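Local coordinates for type IV secretion system protein VirB11 (Brucella suis, PDB 2GZA), which hydrolyses ATP as a hexameric cytoplasmic ATPase of the type IV secretion system of Brucella, a virulence machine that may help establish the replication niche in the host, at residues F50-S55 and R250-R255; M165-R170 and V343-N348. All blocks are in the same frame, centred on the assembly; numbering follows the deposited sequence.

Interaction 1 (F50-S55 and R250-R255)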
ATOM      1  N   PHE C  50     -10.694  29.792 -39.348  1.00 38.43           N
ATOM      2  CA  PHE C  50     -11.973  29.192 -39.026  1.00 38.40           C
ATOM      3  C   PHE C  50     -12.508  29.837 -37.759  1.00 38.79           C
ATOM      4  O   PHE C  50     -11.793  29.929 -36.759  1.00 38.81           O
ATOM      5  CB  PHE C  50     -11.846  27.675 -38.857  1.00 37.88           C
ATOM      6  CG  PHE C  50     -11.916  26.913 -40.141  1.00 36.73           C
ATOM      7  CD1 PHE C  50     -10.768  26.663 -40.885  1.00 35.44           C
ATOM      8  CD2 PHE C  50     -13.128  26.445 -40.616  1.00 35.82           C
ATOM      9  CE1 PHE C  50     -10.834  25.956 -42.073  1.00 34.29           C
ATOM     10  CE2 PHE C  50     -13.198  25.737 -41.809  1.00 34.66           C
ATOM     11  CZ  PHE C  50     -12.046  25.490 -42.535  1.00 34.20           C
ATOM     12  N   CYS C  51     -13.748  30.306 -37.805  1.00 39.22           N
ATOM     13  CA  CYS C  51     -14.359  30.909 -36.626  1.00 39.80           C
ATOM     14  C   CYS C  51     -15.671  30.249 -36.220  1.00 40.10           C
ATOM     15  O   CYS C  51     -16.440  29.791 -37.062  1.00 40.03           O
ATOM     16  CB  CYS C  51     -14.507  32.428 -36.782  1.00 39.76           C
ATOM     17  SG  CYS C  51     -15.704  32.953 -38.005  1.00 39.49           S
ATOM     18  N   GLU C  52     -15.891  30.177 -34.914  1.00 40.68           N
ATOM     19  CA  GLU C  52     -17.097  29.594 -34.350  1.00 41.38           C
ATOM     20  C   GLU C  52     -18.146  30.683 -34.155  1.00 41.57           C
ATOM     21  O   GLU C  52     -17.964  31.591 -33.335  1.00 41.69           O
ATOM     22  CB  GLU C  52     -16.784  28.901 -33.021  1.00 41.31           C
ATOM     23  CG  GLU C  52     -18.014  28.508 -32.213  1.00 41.75           C
ATOM     24  CD  GLU C  52     -17.695  27.586 -31.052  1.00 42.50           C
ATOM     25  OE1 GLU C  52     -17.055  26.537 -31.278  1.00 43.02           O
ATOM     26  OE2 GLU C  52     -18.103  27.900 -29.911  1.00 43.03           O
ATOM     27  N   ARG C  53     -19.220  30.602 -34.939  1.00 41.92           N
ATOM     28  CA  ARG C  53     -20.336  31.541 -34.854  1.00 42.26           C
ATOM     29  C   ARG C  53     -21.328  31.071 -33.822  1.00 42.38           C
ATOM     30  O   ARG C  53     -21.196  31.440 -32.760  1.00 42.59           O
ATOM     31  CB  ARG C  53     -20.993  31.821 -36.210  1.00 42.37           C
ATOM     32  CG  ARG C  53     -22.220  32.775 -36.160  1.00 42.85           C
ATOM     33  CD  ARG C  53     -21.848  34.238 -36.302  1.00 43.05           C
ATOM     34  NE  ARG C  53     -20.971  34.421 -37.453  1.00 44.12           N
ATOM     35  CZ  ARG C  53     -20.427  35.575 -37.823  1.00 44.47           C
ATOM     36  NH1 ARG C  53     -20.672  36.698 -37.153  1.00 45.06           N
ATOM     37  NH2 ARG C  53     -19.635  35.597 -38.880  1.00 44.56           N
ATOM     38  N   ALA C  54     -22.323  30.266 -34.071  1.00 42.46           N
ATOM     39  CA  ALA C  54     -23.204  29.881 -32.977  1.00 42.52           C
ATOM     40  C   ALA C  54     -23.003  28.394 -32.811  1.00 42.55           C
ATOM     41  O   ALA C  54     -23.887  27.607 -33.144  1.00 42.64           O
ATOM     42  CB  ALA C  54     -24.657  30.234 -33.315  1.00 42.36           C
ATOM     43  N   SER C  55     -21.809  28.023 -32.343  1.00 42.55           N
ATOM     44  CA  SER C  55     -21.379  26.628 -32.227  1.00 42.41           C
ATOM     45  C   SER C  55     -21.207  25.972 -33.611  1.00 42.33           C
ATOM     46  O   SER C  55     -21.174  24.745 -33.746  1.00 42.52           O
ATOM     47  CB  SER C  55     -22.341  25.867 -31.311  1.00 42.46           C
ATOM     48  OG  SER C  55     -22.645  26.649 -30.154  1.00 42.77           O
ATOM     49  N   ARG C 250      -7.429  22.955 -25.109  1.00 36.86           N
ATOM     50  CA  ARG C 250      -7.397  24.398 -25.334  1.00 37.34           C
ATOM     51  C   ARG C 250      -7.499  24.807 -26.802  1.00 37.16           C
ATOM     52  O   ARG C 250      -7.378  25.983 -27.128  1.00 36.74           O
ATOM     53  CB  ARG C 250      -6.128  24.994 -24.741  1.00 37.55           C
ATOM     54  CG  ARG C 250      -5.983  24.768 -23.263  1.00 39.71           C
ATOM     55  CD  ARG C 250      -5.040  25.769 -22.663  1.00 43.78           C
ATOM     56  NE  ARG C 250      -5.280  25.910 -21.233  1.00 46.42           N
ATOM     57  CZ  ARG C 250      -4.585  25.242 -20.306  1.00 48.53           C
ATOM     58  NH1 ARG C 250      -3.618  24.397 -20.672  1.00 48.99           N
ATOM     59  NH2 ARG C 250      -4.858  25.411 -19.024  1.00 48.91           N
ATOM     60  N   MET C 251      -7.684  23.838 -27.691  1.00 37.55           N
ATOM     61  CA  MET C 251      -8.016  24.142 -29.088  1.00 37.97           C
ATOM     62  C   MET C 251      -9.512  23.936 -29.069  1.00 38.15           C
ATOM     63  O   MET C 251     -10.035  23.784 -28.054  1.00 38.54           O
ATOM     64  CB  MET C 251      -7.250  23.238 -30.039  1.00 38.03           C
ATOM     65  CG  MET C 251      -5.757  23.524 -29.978  1.00 38.14           C
ATOM     66  SD  MET C 251      -4.702  22.149 -30.446  1.00 40.53           S
ATOM     67  CE  MET C 251      -3.330  22.480 -29.390  1.00 38.32           C
ATOM     68  N   LYS C 252     -10.290  23.956 -30.092  1.00 38.05           N
ATOM     69  CA  LYS C 252     -11.707  23.811 -29.771  1.00 37.93           C
ATOM     70  C   LYS C 252     -12.199  22.713 -30.667  1.00 37.72           C
ATOM     71  O   LYS C 252     -12.986  22.974 -31.564  1.00 37.75           O
ATOM     72  CB  LYS C 252     -12.441  25.149 -29.992  1.00 38.15           C
ATOM     73  CG  LYS C 252     -13.962  25.138 -29.809  1.00 39.15           C
ATOM     74  CD  LYS C 252     -14.419  25.629 -28.438  1.00 39.73           C
ATOM     75  CE  LYS C 252     -15.940  25.691 -28.393  1.00 40.69           C
ATOM     76  NZ  LYS C 252     -16.458  26.480 -27.242  1.00 41.81           N
ATOM     77  N   PRO C 253     -11.707  21.475 -30.454  1.00 37.60           N
ATOM     78  CA  PRO C 253     -12.026  20.466 -31.439  1.00 37.31           C
ATOM     79  C   PRO C 253     -13.428  19.936 -31.208  1.00 37.04           C
ATOM     80  O   PRO C 253     -13.958  20.055 -30.108  1.00 36.79           O
ATOM     81  CB  PRO C 253     -10.980  19.379 -31.179  1.00 37.58           C
ATOM     82  CG  PRO C 253     -10.672  19.488 -29.729  1.00 37.35           C
ATOM     83  CD  PRO C 253     -10.907  20.927 -29.341  1.00 37.69           C
ATOM     84  N   THR C 254     -14.031  19.388 -32.252  1.00 36.83           N
ATOM     85  CA  THR C 254     -15.263  18.655 -32.099  1.00 36.46           C
ATOM     86  C   THR C 254     -14.896  17.233 -31.658  1.00 36.32           C
ATOM     87  O   THR C 254     -15.461  16.726 -30.691  1.00 36.37           O
ATOM     88  CB  THR C 254     -16.101  18.648 -33.385  1.00 36.57           C
ATOM     89  OG1 THR C 254     -16.033  19.933 -34.016  1.00 36.21           O
ATOM     90  CG2 THR C 254     -17.544  18.323 -33.066  1.00 36.58           C
ATOM     91  N   ARG C 255     -13.953  16.600 -32.354  1.00 35.76           N
ATOM     92  CA  ARG C 255     -13.392  15.332 -31.880  1.00 35.75           C
ATOM     93  C   ARG C 255     -11.873  15.275 -31.949  1.00 35.46           C
ATOM     94  O   ARG C 255     -11.241  15.968 -32.761  1.00 35.49           O
ATOM     95  CB  ARG C 255     -14.012  14.094 -32.545  1.00 36.11           C
ATOM     96  CG  ARG C 255     -14.649  14.299 -33.905  1.00 37.06           C
ATOM     97  CD  ARG C 255     -16.164  14.116 -33.825  1.00 38.43           C
ATOM     98  NE  ARG C 255     -16.504  12.704 -33.681  1.00 39.72           N
ATOM     99  CZ  ARG C 255     -17.670  12.161 -34.011  1.00 40.02           C
ATOM    100  NH1 ARG C 255     -18.644  12.900 -34.515  1.00 40.17           N
ATOM    101  NH2 ARG C 255     -17.856  10.864 -33.836  1.00 40.75           N
TER
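E52 and K252 form a single ion pair between the six-stranded antiparallel sheet of the N-terminal part and the RecA-like ATPase part of this VirB11-type protein, where K252 lies in the loop joining helix 241-248 to strand 255-258. The contact is slender: it buries 81 Å² in all, and the closest CA atoms, those of E52 and K252, are 9.1 Å apart, so the two side chains span the gap. They meet at about a right angle. E52 keeps CG anti to its backbone nitrogen (chi1 168°) and runs on extended, while K252 is bent by its second torsion, about CB-CG (chi2 98°), which lays its end across the carboxylate. The resulting salt bridge is long, 3.4 Å from K252 NZ to E52 OE2, and counts as a weak hydrogen bond. Beside it, E52 OE1 lies 3.2 Å from K252 CE, the methylene next to the charge.

One shell out, backbone bonds from E52 to T39 and E40 fix its strand in the sheet, and W57 of the adjoining strand touches its side chain. The ammonium is shared: E40 makes a long, weak ion pair with it, and K252 NZ gives a weak hydrogen bond to G185 O in the predicted ATP-binding loop of a second subunit.

Interaction 2 (M165-R170 and V343-N348)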
ATOM      1  N   MET C 165     -22.302  -2.730 -40.207  1.00 39.69           N
ATOM      2  CA  MET C 165     -21.942  -1.565 -41.012  1.00 39.71           C
ATOM      3  C   MET C 165     -22.746  -0.324 -40.610  1.00 39.34           C
ATOM      4  O   MET C 165     -22.165   0.723 -40.344  1.00 39.34           O
ATOM      5  CB  MET C 165     -22.096  -1.838 -42.506  1.00 39.63           C
ATOM      6  CG  MET C 165     -21.460  -0.759 -43.350  1.00 40.06           C
ATOM      7  SD  MET C 165     -21.945  -0.784 -45.068  1.00 41.08           S
ATOM      8  CE  MET C 165     -23.588  -0.080 -44.977  1.00 41.78           C
ATOM      9  N   SER C 166     -24.071  -0.457 -40.566  1.00 38.92           N
ATOM     10  CA  SER C 166     -24.955   0.614 -40.093  1.00 38.50           C
ATOM     11  C   SER C 166     -24.640   1.000 -38.656  1.00 38.10           C
ATOM     12  O   SER C 166     -24.671   2.178 -38.303  1.00 38.28           O
ATOM     13  CB  SER C 166     -26.421   0.193 -40.182  1.00 38.53           C
ATOM     14  OG  SER C 166     -26.890   0.207 -41.513  1.00 38.83           O
ATOM     15  N   PHE C 167     -24.341  -0.002 -37.836  1.00 37.49           N
ATOM     16  CA  PHE C 167     -24.004   0.205 -36.436  1.00 36.96           C
ATOM     17  C   PHE C 167     -22.807   1.136 -36.287  1.00 36.67           C
ATOM     18  O   PHE C 167     -22.845   2.081 -35.506  1.00 36.52           O
ATOM     19  CB  PHE C 167     -23.729  -1.141 -35.749  1.00 36.85           C
ATOM     20  CG  PHE C 167     -23.272  -1.013 -34.327  1.00 36.47           C
ATOM     21  CD1 PHE C 167     -24.191  -0.997 -33.293  1.00 36.32           C
ATOM     22  CD2 PHE C 167     -21.917  -0.906 -34.024  1.00 36.23           C
ATOM     23  CE1 PHE C 167     -23.769  -0.869 -31.972  1.00 36.92           C
ATOM     24  CE2 PHE C 167     -21.485  -0.772 -32.711  1.00 36.23           C
ATOM     25  CZ  PHE C 167     -22.408  -0.758 -31.682  1.00 36.67           C
ATOM     26  N   LEU C 168     -21.757   0.857 -37.053  1.00 36.43           N
ATOM     27  CA  LEU C 168     -20.530   1.627 -36.989  1.00 36.10           C
ATOM     28  C   LEU C 168     -20.723   3.041 -37.508  1.00 36.18           C
ATOM     29  O   LEU C 168     -20.227   3.985 -36.890  1.00 36.16           O
ATOM     30  CB  LEU C 168     -19.388   0.906 -37.714  1.00 35.93           C
ATOM     31  CG  LEU C 168     -18.886  -0.401 -37.080  1.00 35.56           C
ATOM     32  CD1 LEU C 168     -17.783  -1.011 -37.914  1.00 35.50           C
ATOM     33  CD2 LEU C 168     -18.409  -0.208 -35.654  1.00 34.77           C
ATOM     34  N   ARG C 169     -21.453   3.182 -38.617  1.00 36.09           N
ATOM     35  CA  ARG C 169     -21.802   4.499 -39.154  1.00 36.31           C
ATOM     36  C   ARG C 169     -22.599   5.322 -38.141  1.00 36.19           C
ATOM     37  O   ARG C 169     -22.283   6.490 -37.890  1.00 36.27           O
ATOM     38  CB  ARG C 169     -22.589   4.393 -40.461  1.00 36.39           C
ATOM     39  CG  ARG C 169     -23.117   5.755 -40.948  1.00 37.13           C
ATOM     40  CD  ARG C 169     -23.869   5.676 -42.258  1.00 38.00           C
ATOM     41  NE  ARG C 169     -22.957   5.564 -43.386  1.00 39.94           N
ATOM     42  CZ  ARG C 169     -22.856   4.497 -44.173  1.00 41.19           C
ATOM     43  NH1 ARG C 169     -23.627   3.430 -43.981  1.00 41.60           N
ATOM     44  NH2 ARG C 169     -21.984   4.505 -45.170  1.00 42.12           N
ATOM     45  N   ARG C 170     -23.624   4.710 -37.558  1.00 35.95           N
ATOM     46  CA  ARG C 170     -24.444   5.390 -36.563  1.00 36.02           C
ATOM     47  C   ARG C 170     -23.651   5.769 -35.320  1.00 35.94           C
ATOM     48  O   ARG C 170     -23.805   6.878 -34.806  1.00 36.16           O
ATOM     49  CB  ARG C 170     -25.677   4.564 -36.185  1.00 36.06           C
ATOM     50  CG  ARG C 170     -26.809   4.596 -37.221  1.00 36.32           C
ATOM     51  CD  ARG C 170     -27.344   6.011 -37.466  1.00 36.67           C
ATOM     52  NE  ARG C 170     -28.216   6.485 -36.392  1.00 36.56           N
ATOM     53  CZ  ARG C 170     -28.403   7.764 -36.064  1.00 35.75           C
ATOM     54  NH1 ARG C 170     -27.768   8.733 -36.709  1.00 35.02           N
ATOM     55  NH2 ARG C 170     -29.224   8.072 -35.072  1.00 35.25           N
ATOM     56  N   VAL C 343     -17.883  -6.989 -32.124  1.00 40.71           N
ATOM     57  CA  VAL C 343     -18.151  -5.595 -31.822  1.00 39.95           C
ATOM     58  C   VAL C 343     -18.710  -5.570 -30.412  1.00 39.57           C
ATOM     59  O   VAL C 343     -19.731  -6.195 -30.127  1.00 39.71           O
ATOM     60  CB  VAL C 343     -19.151  -4.962 -32.802  1.00 39.91           C
ATOM     61  CG1 VAL C 343     -19.520  -3.563 -32.349  1.00 39.92           C
ATOM     62  CG2 VAL C 343     -18.577  -4.937 -34.206  1.00 39.56           C
ATOM     63  N   TRP C 344     -18.022  -4.871 -29.528  1.00 38.84           N
ATOM     64  CA  TRP C 344     -18.443  -4.777 -28.153  1.00 38.21           C
ATOM     65  C   TRP C 344     -19.180  -3.454 -27.947  1.00 38.22           C
ATOM     66  O   TRP C 344     -18.682  -2.390 -28.308  1.00 38.17           O
ATOM     67  CB  TRP C 344     -17.225  -4.923 -27.233  1.00 38.08           C
ATOM     68  CG  TRP C 344     -17.547  -4.849 -25.784  1.00 37.48           C
ATOM     69  CD1 TRP C 344     -17.769  -5.897 -24.945  1.00 37.03           C
ATOM     70  CD2 TRP C 344     -17.688  -3.662 -24.996  1.00 37.09           C
ATOM     71  NE1 TRP C 344     -18.042  -5.437 -23.680  1.00 37.42           N
ATOM     72  CE2 TRP C 344     -18.001  -4.069 -23.682  1.00 37.17           C
ATOM     73  CE3 TRP C 344     -17.586  -2.292 -25.272  1.00 36.93           C
ATOM     74  CZ2 TRP C 344     -18.216  -3.160 -22.646  1.00 37.21           C
ATOM     75  CZ3 TRP C 344     -17.800  -1.381 -24.238  1.00 37.51           C
ATOM     76  CH2 TRP C 344     -18.113  -1.823 -22.939  1.00 37.43           C
ATOM     77  N   TYR C 345     -20.376  -3.542 -27.380  1.00 38.31           N
ATOM     78  CA  TYR C 345     -21.183  -2.379 -27.042  1.00 38.63           C
ATOM     79  C   TYR C 345     -22.101  -2.756 -25.890  1.00 39.12           C
ATOM     80  O   TYR C 345     -22.930  -3.648 -26.027  1.00 39.04           O
ATOM     81  CB  TYR C 345     -21.976  -1.915 -28.267  1.00 38.42           C
ATOM     82  CG  TYR C 345     -22.882  -0.730 -28.044  1.00 37.86           C
ATOM     83  CD1 TYR C 345     -22.382   0.485 -27.583  1.00 37.45           C
ATOM     84  CD2 TYR C 345     -24.244  -0.814 -28.321  1.00 37.99           C
ATOM     85  CE1 TYR C 345     -23.222   1.580 -27.393  1.00 37.51           C
ATOM     86  CE2 TYR C 345     -25.091   0.274 -28.130  1.00 37.46           C
ATOM     87  CZ  TYR C 345     -24.574   1.464 -27.667  1.00 37.68           C
ATOM     88  OH  TYR C 345     -25.413   2.537 -27.483  1.00 38.25           O
ATOM     89  N   ASP C 346     -21.940  -2.089 -24.751  1.00 39.92           N
ATOM     90  CA  ASP C 346     -22.736  -2.395 -23.566  1.00 40.77           C
ATOM     91  C   ASP C 346     -23.133  -1.144 -22.761  1.00 41.33           C
ATOM     92  O   ASP C 346     -22.607  -0.920 -21.671  1.00 41.26           O
ATOM     93  CB  ASP C 346     -21.987  -3.412 -22.694  1.00 40.65           C
ATOM     94  CG  ASP C 346     -22.874  -4.085 -21.662  1.00 40.94           C
ATOM     95  OD1 ASP C 346     -24.116  -3.919 -21.696  1.00 41.33           O
ATOM     96  OD2 ASP C 346     -22.316  -4.793 -20.804  1.00 41.07           O
ATOM     97  N   PRO C 347     -24.080  -0.340 -23.289  1.00 42.18           N
ATOM     98  CA  PRO C 347     -24.507   0.901 -22.625  1.00 43.02           C
ATOM     99  C   PRO C 347     -25.204   0.620 -21.296  1.00 43.95           C
ATOM    100  O   PRO C 347     -25.280   1.493 -20.430  1.00 44.00           O
ATOM    101  CB  PRO C 347     -25.480   1.524 -23.627  1.00 42.98           C
ATOM    102  CG  PRO C 347     -25.947   0.394 -24.464  1.00 42.69           C
ATOM    103  CD  PRO C 347     -24.812  -0.574 -24.544  1.00 42.11           C
ATOM    104  N   ASN C 348     -25.690  -0.608 -21.160  1.00 44.67           N
ATOM    105  CA  ASN C 348     -26.307  -1.095 -19.940  1.00 45.61           C
ATOM    106  C   ASN C 348     -25.339  -1.212 -18.767  1.00 46.22           C
ATOM    107  O   ASN C 348     -25.752  -1.101 -17.620  1.00 46.60           O
ATOM    108  CB  ASN C 348     -26.982  -2.451 -20.193  1.00 45.50           C
ATOM    109  CG  ASN C 348     -28.417  -2.310 -20.693  1.00 45.34           C
ATOM    110  OD1 ASN C 348     -29.291  -1.827 -19.976  1.00 45.20           O
ATOM    111  ND2 ASN C 348     -28.664  -2.752 -21.916  1.00 44.88           N
TER
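F167 and Y345 make an offset edge-to-face pair, the aromatic part of a buried contact between helix 164-173 and the end of strand 339-345. The edge of F167 is directed at the face of Y345; ring centroids are 5.4 Å apart and the planes stand at 69°. At the far end of its ring, F167 CE1 reaches Y345 CD2 at 3.7 Å. On the other face of the tyrosine, P347 CD sits 3.6 Å above the plane, over its centre, holding the ring between F167 and helix 347-355.

Apolar packing of the F167 ring against aliphatic carbons adds two approaches. F167 CZ rests 3.6 Å from Y345 CB, and V343 CG1 meets F167 CE2 from a second direction. That methyl is anti to the backbone nitrogen of V343 (chi1 173°), which directs it at the helix. V324 of the adjoining strand touches all three side chains, and L155 of helix 153-160 covers F167 and Y345.

Among polar side chains of the helix, R169 pairs with E198 and with E130 of a third subunit. Strand 339-345 borders the sheet whose strand 178-182 leads into the predicted P-loop; a helix packed on such a sheet is characteristic of the RecA-like ATPase fold.

In the fold
The two contacts differ in both chemistry and depth. Interaction 2 is core packing inside the ATPase part: all three residues that touch are buried, the packing is apolar and aromatic, and 160 Å² is covered. Interaction 1 covers about half as much, is partly buried, and depends on one weak ion pair between the antiparallel sheet and the ATPase part. They use different secondary-structure elements. The centres of interactions 1 and 2 lie about 27 Å apart and they do not touch, although each segment pair straddles one segment of the other in sequence. Each is close to a subunit boundary, but in different ways: in interaction 1 the bridging lysine itself reaches a second subunit, whereas in interaction 2 neighbouring helix residues face a third.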